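Local coordinates for protein betaine aldehyde dehydrogenase (Staphylococcus aureus subsp. aureus COL, PDB 4QTO) that probably oxidises betaine aldehyde to glycine betaine with NAD as cofactor, as a tetrameric member of the aldehyde dehydrogenase family, at residues I287-A292 with I451-R456; V298-N303 with I468-P473; I319-Q322 with K328-Q331; R409-E414 with T421-E426. All coordinates share one frame; numbering follows the deposited sequence.

Interaction 1 (I287-A292 with I451-R456)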
loop_
_atom_site.group_PDB
_atom_site.type_symbol
_atom_site.label_atom_id
_atom_site.label_comp_id
_atom_site.label_asym_id
_atom_site.label_seq_id
_atom_site.Cartn_x
_atom_site.Cartn_y
_atom_site.Cartn_z
ATOM N N ILE A 287 -2.369 31.897 9.013
ATOM C CA ILE A 287 -2.302 32.118 10.444
ATOM C C ILE A 287 -0.873 32.501 10.854
ATOM O O ILE A 287 0.061 31.712 10.684
ATOM C CB ILE A 287 -2.722 30.839 11.192
ATOM C CG1 ILE A 287 -4.142 30.430 10.790
ATOM C CG2 ILE A 287 -2.622 31.015 12.686
ATOM C CD1 ILE A 287 -4.557 29.068 11.285
ATOM N N ILE A 288 -0.739 33.684 11.430
ATOM C CA ILE A 288 0.567 34.232 11.791
ATOM C C ILE A 288 0.660 34.470 13.290
ATOM O O ILE A 288 -0.038 35.322 13.849
ATOM C CB ILE A 288 0.801 35.521 11.005
ATOM C CG1 ILE A 288 0.651 35.291 9.486
ATOM C CG2 ILE A 288 2.150 36.129 11.360
ATOM C CD1 ILE A 288 0.628 36.570 8.695
ATOM N N PHE A 289 1.496 33.688 13.950
ATOM C CA PHE A 289 1.730 33.833 15.389
ATOM C C PHE A 289 2.765 34.893 15.697
ATOM O O PHE A 289 3.578 35.266 14.831
ATOM C CB PHE A 289 2.169 32.504 15.975
ATOM C CG PHE A 289 1.045 31.522 16.156
ATOM C CD1 PHE A 289 0.301 31.540 17.327
ATOM C CD2 PHE A 289 0.708 30.622 15.174
ATOM C CE1 PHE A 289 -0.747 30.667 17.513
ATOM C CE2 PHE A 289 -0.337 29.726 15.355
ATOM C CZ PHE A 289 -1.072 29.752 16.545
ATOM N N ASP A 290 2.777 35.361 16.954
ATOM C CA ASP A 290 3.728 36.396 17.359
ATOM C C ASP A 290 5.176 35.912 17.376
ATOM O O ASP A 290 6.080 36.729 17.461
ATOM C CB ASP A 290 3.286 37.163 18.619
ATOM C CG ASP A 290 3.274 36.366 19.870
ATOM O OD1 ASP A 290 3.959 35.313 19.952
ATOM O OD2 ASP A 290 2.587 36.838 20.832
ATOM N N ASP A 291 5.392 34.597 17.248
ATOM C CA ASP A 291 6.715 34.042 17.145
ATOM C C ASP A 291 7.078 33.536 15.747
ATOM O O ASP A 291 8.027 32.765 15.587
ATOM C CB ASP A 291 6.976 32.975 18.211
ATOM C CG ASP A 291 6.067 31.775 18.096
ATOM O OD1 ASP A 291 5.165 31.765 17.235
ATOM O OD2 ASP A 291 6.272 30.812 18.893
ATOM N N ALA A 292 6.323 33.973 14.753
ATOM C CA ALA A 292 6.693 33.760 13.383
ATOM C C ALA A 292 7.930 34.589 13.052
ATOM O O ALA A 292 8.216 35.614 13.718
ATOM C CB ALA A 292 5.588 34.219 12.485
ATOM N N ILE A 451 7.874 24.998 15.866
ATOM C CA ILE A 451 7.363 23.955 14.965
ATOM C C ILE A 451 6.371 23.011 15.660
ATOM O O ILE A 451 5.400 22.551 15.055
ATOM C CB ILE A 451 8.523 23.185 14.274
ATOM C CG1 ILE A 451 9.515 24.176 13.614
ATOM C CG2 ILE A 451 7.965 22.172 13.287
ATOM C CD1 ILE A 451 8.876 25.139 12.636
ATOM N N GLY A 452 6.581 22.743 16.953
ATOM C CA GLY A 452 5.620 21.919 17.692
ATOM C C GLY A 452 4.238 22.554 17.709
ATOM O O GLY A 452 3.212 21.881 17.525
ATOM N N LYS A 453 4.192 23.864 17.941
ATOM C CA LYS A 453 2.912 24.583 17.935
ATOM C C LYS A 453 2.281 24.565 16.541
ATOM O O LYS A 453 1.083 24.336 16.381
ATOM C CB LYS A 453 3.094 26.033 18.421
ATOM C CG LYS A 453 1.794 26.841 18.386
ATOM C CD LYS A 453 1.927 28.160 19.145
ATOM C CE LYS A 453 2.868 29.111 18.432
ATOM N NZ LYS A 453 3.189 30.290 19.299
ATOM N N ALA A 454 3.095 24.841 15.524
ATOM C CA ALA A 454 2.589 24.834 14.154
ATOM C C ALA A 454 1.982 23.483 13.803
ATOM O O ALA A 454 0.912 23.422 13.150
ATOM C CB ALA A 454 3.670 25.190 13.174
ATOM N N GLN A 455 2.641 22.406 14.225
ATOM C CA GLN A 455 2.139 21.044 13.983
ATOM C C GLN A 455 0.805 20.808 14.732
ATOM O O GLN A 455 -0.115 20.211 14.184
ATOM C CB GLN A 455 3.209 20.014 14.359
ATOM C CG GLN A 455 4.379 20.039 13.365
ATOM C CD GLN A 455 5.569 19.200 13.731
ATOM O OE1 GLN A 455 6.086 18.476 12.871
ATOM N NE2 GLN A 455 6.044 19.305 14.989
ATOM N N ARG A 456 0.683 21.294 15.972
ATOM C CA ARG A 456 -0.575 21.155 16.713
ATOM C C ARG A 456 -1.716 21.843 15.985
ATOM O O ARG A 456 -2.833 21.313 15.860
ATOM C CB ARG A 456 -0.544 21.774 18.115
ATOM C CG ARG A 456 0.243 21.036 19.147
ATOM C CD ARG A 456 -0.137 21.565 20.538
ATOM N NE ARG A 456 0.194 22.993 20.735
ATOM C CZ ARG A 456 1.384 23.458 21.105
ATOM N NH1 ARG A 456 2.438 22.665 21.299
ATOM N NH2 ARG A 456 1.549 24.754 21.322
HETATM O O HOH W 1 2.965 32.971 19.756
HETATM O O HOH W 2 5.093 29.057 20.988
#

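Interaction 2 (V298-N303 with I468-P473)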
loop_
_atom_site.group_PDB
_atom_site.type_symbol
_atom_site.label_atom_id
_atom_site.label_comp_id
_atom_site.label_asym_id
_atom_site.label_seq_id
_atom_site.Cartn_x
_atom_site.Cartn_y
_atom_site.Cartn_z
ATOM N N VAL A 298 5.349 38.492 6.475
ATOM C CA VAL A 298 4.905 39.594 5.632
ATOM C C VAL A 298 5.081 39.241 4.148
ATOM O O VAL A 298 4.142 39.393 3.345
ATOM C CB VAL A 298 5.654 40.899 5.945
ATOM C CG1 VAL A 298 5.280 41.987 4.964
ATOM C CG2 VAL A 298 5.334 41.340 7.364
ATOM N N ASP A 299 6.246 38.711 3.788
ATOM C CA ASP A 299 6.514 38.288 2.409
ATOM C C ASP A 299 5.454 37.282 1.934
ATOM O O ASP A 299 4.882 37.413 0.840
ATOM C CB ASP A 299 7.903 37.637 2.331
ATOM C CG ASP A 299 8.251 37.100 0.951
ATOM O OD1 ASP A 299 8.700 37.885 0.098
ATOM O OD2 ASP A 299 8.187 35.866 0.769
ATOM N N GLN A 300 5.202 36.266 2.766
ATOM C CA GLN A 300 4.277 35.211 2.401
ATOM C C GLN A 300 2.817 35.643 2.454
ATOM O O GLN A 300 1.967 35.062 1.763
ATOM C CB GLN A 300 4.540 33.933 3.208
ATOM C CG GLN A 300 5.878 33.290 2.839
ATOM C CD GLN A 300 5.833 32.542 1.520
ATOM O OE1 GLN A 300 5.169 32.946 0.546
ATOM N NE2 GLN A 300 6.539 31.432 1.469
ATOM N N ALA A 301 2.483 36.696 3.218
ATOM C CA ALA A 301 1.120 37.185 3.240
ATOM C C ALA A 301 0.865 37.898 1.897
ATOM O O ALA A 301 -0.224 37.798 1.319
ATOM C CB ALA A 301 0.881 38.134 4.397
ATOM N N LEU A 302 1.868 38.614 1.408
ATOM C CA LEU A 302 1.768 39.249 0.083
ATOM C C LEU A 302 1.622 38.174 -0.987
ATOM O O LEU A 302 0.774 38.270 -1.884
ATOM C CB LEU A 302 2.997 40.099 -0.197
ATOM C CG LEU A 302 3.168 41.350 0.671
ATOM C CD1 LEU A 302 4.631 41.778 0.688
ATOM C CD2 LEU A 302 2.253 42.479 0.226
ATOM N N ASN A 303 2.464 37.143 -0.908
ATOM C CA ASN A 303 2.414 36.078 -1.900
ATOM C C ASN A 303 1.063 35.381 -1.872
ATOM O O ASN A 303 0.447 35.113 -2.919
ATOM C CB ASN A 303 3.561 35.099 -1.686
ATOM C CG ASN A 303 4.926 35.768 -1.799
ATOM O OD1 ASN A 303 5.086 36.799 -2.468
ATOM N ND2 ASN A 303 5.908 35.202 -1.127
ATOM N N ILE A 468 3.299 24.660 6.717
ATOM C CA ILE A 468 3.967 25.180 7.924
ATOM C C ILE A 468 5.126 26.022 7.424
ATOM O O ILE A 468 6.052 25.525 6.774
ATOM C CB ILE A 468 4.408 24.069 8.884
ATOM C CG1 ILE A 468 3.149 23.408 9.483
ATOM C CG2 ILE A 468 5.313 24.665 9.964
ATOM C CD1 ILE A 468 3.415 22.172 10.313
ATOM N N ASN A 469 5.054 27.324 7.716
ATOM C CA ASN A 469 6.060 28.273 7.277
ATOM C C ASN A 469 6.272 28.344 5.751
ATOM O O ASN A 469 7.401 28.437 5.255
ATOM C CB ASN A 469 7.370 28.112 8.029
ATOM C CG ASN A 469 7.223 28.420 9.506
ATOM O OD1 ASN A 469 6.530 29.360 9.887
ATOM N ND2 ASN A 469 7.839 27.589 10.362
ATOM N N ASP A 470 5.160 28.291 5.024
ATOM C CA ASP A 470 5.164 28.431 3.581
ATOM C C ASP A 470 3.757 28.813 3.161
ATOM O O ASP A 470 2.827 28.790 3.991
ATOM C CB ASP A 470 5.636 27.143 2.894
ATOM C CG ASP A 470 6.367 27.400 1.575
ATOM O OD1 ASP A 470 6.043 28.358 0.836
ATOM O OD2 ASP A 470 7.303 26.606 1.280
ATOM N N PHE A 471 3.606 29.180 1.896
ATOM C CA PHE A 471 2.297 29.452 1.333
ATOM C C PHE A 471 2.367 29.151 -0.159
ATOM O O PHE A 471 3.303 29.592 -0.825
ATOM C CB PHE A 471 1.777 30.910 1.590
ATOM C CG PHE A 471 0.302 30.973 1.582
ATOM C CD1 PHE A 471 -0.377 30.918 0.383
ATOM C CD2 PHE A 471 -0.428 30.975 2.767
ATOM C CE1 PHE A 471 -1.739 30.850 0.362
ATOM C CE2 PHE A 471 -1.801 30.884 2.734
ATOM C CZ PHE A 471 -2.445 30.834 1.533
ATOM N N HIS A 472 1.403 28.363 -0.642
ATOM C CA HIS A 472 1.183 27.990 -2.059
ATOM C C HIS A 472 1.654 26.625 -2.582
ATOM O O HIS A 472 1.086 26.159 -3.559
ATOM C CB HIS A 472 1.631 29.043 -3.094
ATOM C CG HIS A 472 0.769 30.276 -3.174
ATOM N ND1 HIS A 472 -0.575 30.231 -3.489
ATOM C CD2 HIS A 472 1.086 31.585 -3.042
ATOM C CE1 HIS A 472 -1.053 31.466 -3.548
ATOM N NE2 HIS A 472 -0.072 32.305 -3.269
ATOM N N PRO A 473 2.650 25.988 -1.953
ATOM C CA PRO A 473 3.116 24.756 -2.609
ATOM C C PRO A 473 2.120 23.643 -2.843
ATOM O O PRO A 473 1.361 23.264 -1.962
ATOM C CB PRO A 473 4.187 24.234 -1.634
ATOM C CG PRO A 473 4.694 25.406 -0.933
ATOM C CD PRO A 473 3.553 26.400 -0.865
HETATM O O HOH W 3 8.321 30.169 3.287
HETATM O O HOH W 4 4.530 31.793 -1.842
#

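Interaction 3 (I319-Q322 with K328-Q331)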
loop_
_atom_site.group_PDB
_atom_site.type_symbol
_atom_site.label_atom_id
_atom_site.label_comp_id
_atom_site.label_asym_id
_atom_site.label_seq_id
_atom_site.Cartn_x
_atom_site.Cartn_y
_atom_site.Cartn_z
ATOM N N ILE A 319 -6.350 36.476 6.439
ATOM C CA ILE A 319 -5.176 36.529 7.318
ATOM C C ILE A 319 -5.662 36.586 8.758
ATOM O O ILE A 319 -6.550 37.383 9.113
ATOM C CB ILE A 319 -4.261 37.704 7.009
ATOM C CG1 ILE A 319 -3.708 37.593 5.576
ATOM C CG2 ILE A 319 -3.145 37.780 8.054
ATOM C CD1 ILE A 319 -3.069 38.830 5.035
ATOM N N LEU A 320 -5.118 35.708 9.588
ATOM C CA LEU A 320 -5.415 35.626 11.018
ATOM C C LEU A 320 -4.091 35.880 11.712
ATOM O O LEU A 320 -3.160 35.087 11.590
ATOM C CB LEU A 320 -5.972 34.271 11.405
ATOM C CG LEU A 320 -7.337 33.947 10.857
ATOM C CD1 LEU A 320 -7.711 32.492 10.927
ATOM C CD2 LEU A 320 -8.342 34.760 11.619
ATOM N N VAL A 321 -3.977 37.012 12.416
ATOM C CA VAL A 321 -2.692 37.417 13.013
ATOM C C VAL A 321 -2.856 37.600 14.518
ATOM O O VAL A 321 -3.876 38.119 15.017
ATOM C CB VAL A 321 -2.129 38.696 12.334
ATOM C CG1 VAL A 321 -3.072 39.870 12.478
ATOM C CG2 VAL A 321 -0.751 39.040 12.887
ATOM N N GLN A 322 -1.879 37.146 15.271
ATOM C CA GLN A 322 -1.979 37.223 16.715
ATOM C C GLN A 322 -2.133 38.686 17.170
ATOM O O GLN A 322 -1.427 39.548 16.670
ATOM C CB GLN A 322 -0.805 36.474 17.381
ATOM C CG GLN A 322 -1.069 36.193 18.836
ATOM C CD GLN A 322 -0.277 34.999 19.347
ATOM O OE1 GLN A 322 0.780 34.623 18.822
ATOM N NE2 GLN A 322 -0.835 34.335 20.349
ATOM N N LYS A 328 1.560 45.938 14.205
ATOM C CA LYS A 328 2.856 45.880 13.520
ATOM C C LYS A 328 2.683 45.219 12.146
ATOM O O LYS A 328 3.199 45.693 11.112
ATOM C CB LYS A 328 3.805 45.026 14.387
ATOM C CG LYS A 328 5.203 44.809 13.858
ATOM C CD LYS A 328 5.965 43.788 14.671
ATOM C CE LYS A 328 7.369 43.629 14.134
ATOM N NZ LYS A 328 8.177 42.659 14.925
ATOM N N PHE A 329 1.958 44.106 12.138
ATOM C CA PHE A 329 1.716 43.365 10.908
ATOM C C PHE A 329 0.903 44.167 9.872
ATOM O O PHE A 329 1.302 44.255 8.692
ATOM C CB PHE A 329 1.039 42.043 11.179
ATOM C CG PHE A 329 0.701 41.301 9.915
ATOM C CD1 PHE A 329 1.674 40.560 9.250
ATOM C CD2 PHE A 329 -0.564 41.417 9.363
ATOM C CE1 PHE A 329 1.391 39.942 8.050
ATOM C CE2 PHE A 329 -0.869 40.762 8.175
ATOM C CZ PHE A 329 0.110 40.024 7.537
ATOM N N GLU A 330 -0.204 44.755 10.303
ATOM C CA GLU A 330 -1.034 45.522 9.375
ATOM C C GLU A 330 -0.232 46.659 8.757
ATOM O O GLU A 330 -0.278 46.881 7.545
ATOM C CB GLU A 330 -2.294 46.078 10.049
ATOM C CG GLU A 330 -3.316 45.018 10.376
ATOM C CD GLU A 330 -4.540 45.528 11.115
ATOM O OE1 GLU A 330 -4.646 46.751 11.357
ATOM O OE2 GLU A 330 -5.387 44.694 11.456
ATOM N N GLN A 331 0.524 47.377 9.574
ATOM C CA GLN A 331 1.320 48.457 9.038
ATOM C C GLN A 331 2.338 47.978 8.005
ATOM O O GLN A 331 2.518 48.600 6.948
ATOM C CB GLN A 331 2.004 49.241 10.146
ATOM C CG GLN A 331 2.633 50.475 9.534
ATOM C CD GLN A 331 1.540 51.332 8.846
ATOM O OE1 GLN A 331 0.631 51.781 9.530
ATOM N NE2 GLN A 331 1.576 51.488 7.489
#

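Interaction 4 (R409-E414 with T421-E426)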
loop_
_atom_site.group_PDB
_atom_site.type_symbol
_atom_site.label_atom_id
_atom_site.label_comp_id
_atom_site.label_asym_id
_atom_site.label_seq_id
_atom_site.Cartn_x
_atom_site.Cartn_y
_atom_site.Cartn_z
ATOM N N ARG A 409 -19.798 39.095 5.701
ATOM C CA ARG A 409 -19.755 38.467 4.383
ATOM C C ARG A 409 -18.378 38.545 3.715
ATOM O O ARG A 409 -17.961 37.605 3.032
ATOM C CB ARG A 409 -20.778 39.116 3.435
ATOM C CG ARG A 409 -22.229 38.889 3.802
ATOM C CD ARG A 409 -23.139 39.470 2.715
ATOM N NE ARG A 409 -22.864 38.869 1.417
ATOM C CZ ARG A 409 -23.183 39.379 0.235
ATOM N NH1 ARG A 409 -23.804 40.551 0.132
ATOM N NH2 ARG A 409 -22.841 38.724 -0.864
ATOM N N ILE A 410 -17.672 39.660 3.916
ATOM C CA ILE A 410 -16.359 39.845 3.280
ATOM C C ILE A 410 -15.363 38.815 3.808
ATOM O O ILE A 410 -14.423 38.476 3.104
ATOM C CB ILE A 410 -15.843 41.301 3.411
ATOM C CG1 ILE A 410 -14.616 41.585 2.513
ATOM C CG2 ILE A 410 -15.537 41.667 4.861
ATOM C CD1 ILE A 410 -14.881 41.620 1.032
ATOM N N VAL A 411 -15.574 38.335 5.029
ATOM C CA VAL A 411 -14.689 37.329 5.628
ATOM C C VAL A 411 -15.159 35.946 5.229
ATOM O O VAL A 411 -14.332 35.086 4.923
ATOM C CB VAL A 411 -14.619 37.461 7.166
ATOM C CG1 VAL A 411 -13.881 36.266 7.772
ATOM C CG2 VAL A 411 -13.938 38.763 7.535
ATOM N N GLN A 412 -16.473 35.712 5.200
ATOM C CA GLN A 412 -16.993 34.383 4.900
ATOM C C GLN A 412 -16.994 33.978 3.431
ATOM O O GLN A 412 -16.787 32.807 3.117
ATOM C CB GLN A 412 -18.398 34.249 5.448
ATOM C CG GLN A 412 -18.468 34.227 6.964
ATOM C CD GLN A 412 -17.816 32.992 7.554
ATOM O OE1 GLN A 412 -18.030 31.879 7.050
ATOM N NE2 GLN A 412 -17.059 33.159 8.634
ATOM N N GLU A 413 -17.161 34.940 2.535
ATOM C CA GLU A 413 -17.278 34.656 1.117
ATOM C C GLU A 413 -15.999 34.821 0.296
ATOM O O GLU A 413 -15.190 35.720 0.535
ATOM C CB GLU A 413 -18.411 35.517 0.533
ATOM C CG GLU A 413 -19.725 35.282 1.259
ATOM C CD GLU A 413 -20.864 36.160 0.766
ATOM O OE1 GLU A 413 -20.767 36.740 -0.337
ATOM O OE2 GLU A 413 -21.861 36.251 1.493
ATOM N N GLU A 414 -15.837 33.950 -0.685
ATOM C CA GLU A 414 -14.648 33.968 -1.560
ATOM C C GLU A 414 -14.789 35.054 -2.626
ATOM O O GLU A 414 -15.639 34.966 -3.511
ATOM C CB GLU A 414 -14.451 32.607 -2.245
ATOM C CG GLU A 414 -13.210 32.490 -3.160
ATOM C CD GLU A 414 -13.166 31.210 -4.020
ATOM O OE1 GLU A 414 -14.151 30.961 -4.751
ATOM O OE2 GLU A 414 -12.108 30.534 -4.039
ATOM N N THR A 421 -8.381 40.003 3.923
ATOM C CA THR A 421 -8.946 40.541 5.162
ATOM C C THR A 421 -7.954 40.193 6.269
ATOM O O THR A 421 -7.201 39.212 6.137
ATOM C CB THR A 421 -10.321 39.927 5.536
ATOM O OG1 THR A 421 -10.240 38.487 5.548
ATOM C CG2 THR A 421 -11.381 40.356 4.561
ATOM N N VAL A 422 -7.961 40.962 7.340
ATOM C CA VAL A 422 -7.097 40.730 8.481
ATOM C C VAL A 422 -7.948 40.689 9.750
ATOM O O VAL A 422 -8.654 41.669 10.057
ATOM C CB VAL A 422 -6.000 41.821 8.634
ATOM C CG1 VAL A 422 -5.046 41.459 9.767
ATOM C CG2 VAL A 422 -5.191 41.970 7.335
ATOM N N GLU A 423 -7.845 39.597 10.497
ATOM C CA GLU A 423 -8.535 39.421 11.768
ATOM C C GLU A 423 -7.495 39.102 12.805
ATOM O O GLU A 423 -6.500 38.425 12.494
ATOM C CB GLU A 423 -9.484 38.218 11.744
ATOM C CG GLU A 423 -10.766 38.406 10.949
ATOM C CD GLU A 423 -11.365 37.058 10.587
ATOM O OE1 GLU A 423 -12.209 36.534 11.338
ATOM O OE2 GLU A 423 -10.858 36.462 9.611
ATOM N N GLY A 424 -7.742 39.521 14.035
ATOM C CA GLY A 424 -6.829 39.183 15.112
ATOM C C GLY A 424 -7.305 37.972 15.903
ATOM O O GLY A 424 -8.510 37.654 15.916
ATOM N N PHE A 425 -6.371 37.289 16.564
ATOM C CA PHE A 425 -6.714 36.193 17.477
ATOM C C PHE A 425 -5.832 36.296 18.720
ATOM O O PHE A 425 -4.690 36.762 18.650
ATOM C CB PHE A 425 -6.594 34.820 16.854
ATOM C CG PHE A 425 -5.193 34.416 16.486
ATOM C CD1 PHE A 425 -4.359 33.835 17.442
ATOM C CD2 PHE A 425 -4.707 34.598 15.202
ATOM C CE1 PHE A 425 -3.070 33.448 17.109
ATOM C CE2 PHE A 425 -3.432 34.196 14.862
ATOM C CZ PHE A 425 -2.614 33.622 15.818
ATOM N N GLU A 426 -6.337 35.838 19.857
ATOM C CA GLU A 426 -5.585 35.963 21.096
ATOM C C GLU A 426 -4.700 34.751 21.367
ATOM O O GLU A 426 -3.529 34.886 21.737
ATOM C CB GLU A 426 -6.550 36.179 22.261
ATOM C CG GLU A 426 -5.898 36.480 23.583
ATOM C CD GLU A 426 -5.113 37.798 23.590
ATOM O OE1 GLU A 426 -5.451 38.743 22.827
ATOM O OE2 GLU A 426 -4.175 37.871 24.400
#

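Interaction 1 (I287-A292 with I451-R456)
Lys453 reaches from its helix to Asp291 and Phe289 at once, and its charged tip and the methylene next to it interact differently. The ammonium NZ lies 3.2 Å from Asp291 OD2 and just as far from Asp291 OD1, a salt bridge shared between both oxygens, each hydrogen bond weak. Next to this polar tip the methylene CE rests over one face of the Phe289 ring, 3.9 Å from the centroid and 18° off the ring normal, a CH-pi contact displaced toward CD1. The lysine chain leaves with CG opposite the backbone N (chi1 178°), then kinks at chi3; this bend carries NZ past the ring to the carboxylate.

Two waters also bind NZ. One accepts from Lys453 NZ at 2.7 Å and donates to Asp290 OD1 at 2.6 Å, so the second aspartate joins indirectly; the other accepts from NZ and donates to Asp291 OD2. The acidic pair is presented by a type I beta turn, Phe289 to Ala292, that leaves strand 285-288, an inner strand between 318-322 and 443-447 in the seven-stranded alpha/beta sheet. Helix 451-460 follows the neighbouring parallel strand 443-447, so the contact joins that helix to the turn after the adjacent strand.

Further out, Ser448 is hydrogen-bonded to Asp291 OD1, and its bond is stronger than the weak ones from the lysine. The Phe289 ring also meets Phe425 edge-to-face. On the helix, Gln455 hydrogen-bonds to Gln455 of the second subunit.

Interaction 2 (V298-N303 with I468-P473)
His472 meets Asn303 through the edge of its imidazole, in a contact between helix 294-306 and the loop that follows strand 465-468, the outermost strand, within this chain, of the sheet of the aldehyde dehydrogenase catalytic domain. NE2 of His472 donates to the main-chain O of Asn303 at 2.9 Å, with an N-H...O angle of 156°. The acceptor lies almost exactly in the imidazole plane, whereas the nitrogen stands well above the carbonyl plane. One ring face is occupied by Phe471, whose CD1 sits over its centre. A bound triethylene glycol, probably from the crystallisation liquor, lies about 3 Å from the His472 side chain, consistent with a pocket at the active site.

Gln300 turns its amide toward Asp470 and Phe471, its chain bent at chi2 so that the amide reaches across to the loop backbone. Its plane stands 48° from the Asp470 carboxylate and 61° from the Phe471 ring. Waters link both amide atoms to the loop backbone: one water accepts from Gln300 NE2 and donates to Asn469 O, while another donates to Gln300 OE1 and to Phe471 O. Asp470 OD2 is hydrogen-bonded to Asn509 of the third subunit, and Ile468 extends the sheet into that chain. Within the helix, Asn303 ND2 fixes the rotation of the glutamine amide by donating to Gln300 OE1 at 2.9 Å, approaching from above the carbonyl plane.

Interaction 3 (I319-Q322 with K328-Q331)
Strand 318-322 runs directly into helix 323-337, and the helix folds back over it so that the CA atoms of Val321 and Phe329 come within 7.7 Å. Phe329 carries the contact from the helix. Its CG lies opposite the backbone N (chi1 176°), which directs the ring along the strand toward Ile319 while CB stays at Val321. The two strand residues thus touch opposite ends of one side chain: Val321 CG2 packs on Phe329 CB at 3.9 Å and on CG at 4.0 Å, and Ile319 CG2 meets the far rim at Phe329 CE2, 3.8 Å away, with CZ slightly farther off. Both methyls approach the ring at a slant.

This is helix-on-sheet packing of an alpha/beta domain, in which Ile319 and Val321 face the helix and the intervening Leu320 points to the other side of the sheet, onto helix 428-436. Each touching methyl stands opposite its own backbone N and points largely along the strand, toward its C-terminal end, after CB has left the sheet. The contact is wholly apolar and buried. Around it the same ring reaches Ile288 on the neighbouring strand 285-288, and it also touches Phe294 and Ala301 of helix 294-306, which lies alongside on this face. At the edge of the contact, Glu330 turns its carboxylate to a salt bridge with Lys326, one turn earlier in the helix.

Interaction 4 (R409-E414 with T421-E426)
Van der Waals packing joins the short helix 409-412 to the start of strand 419-425, a buried contact on one side of the seven-stranded sheet. The backbones come nearest where Val411 CA lies 6.6 Å from Thr421 CA. Two small patches carry the contact. In one, Thr421 CG2 slides past Ile410 in the opposite direction, touching Ile410 CG1 at 4.0 Å and the main-chain O of Ile410 at 3.9 Å. In the other, Val411 and Glu423 approach from opposite directions, and Val411 CG1 lies 3.5 Å from Glu423 OE2. The valine methyl stands opposite the backbone N (chi1 171°), and the glutamate is extended beyond CG, a shape that brings the carboxylate up to the methyl.

The valine methyl offers this buried carboxylate no polar partner; Arg318, on the neighbouring strand, forms a salt bridge with the same OE2. That pairing would probably favour the ionised form of Glu423.

The helix itself is braced by a side-on grip of Arg409 on Glu413. NE of Arg409 gives a nearly straight bond to Glu413 OE2 (2.8 Å, 168°) that meets the carboxylate from above its plane, whereas Arg409 NH2 uses the syn lone pair of Glu413 OE1 at 2.9 Å. Tyr367 hydrogen-bonds to that OE1 as well. Ile410 extends the apolar packing to Ile401 on strand 399-402, and the helix thus bridges two neighbouring parallel strands, 399-402 and 419-425, as the connection of a beta-alpha-beta crossover.

How the interactions relate
Interactions 1, 3 and 4 share one sheet, in which strand 318-322 lies between 285-288 and 419-425, and main-chain bonds probably tie these neighbours together. Interaction 3 is buried and purely apolar; interaction 4 is buried too but admits a carboxylate paired elsewhere. Interaction 1, at the end of the strands, is only partly buried, and there charge and water take over. Interaction 2 is buried yet polar, with two waters, beside the third subunit. Ala301 of helix 294-306 packs on Phe329, joining interactions 2 and 3, and Ala454 touches Ile468 between interactions 1 and 2. Interactions 2 and 4 do not touch, their nearest atoms being about 8 Å apart.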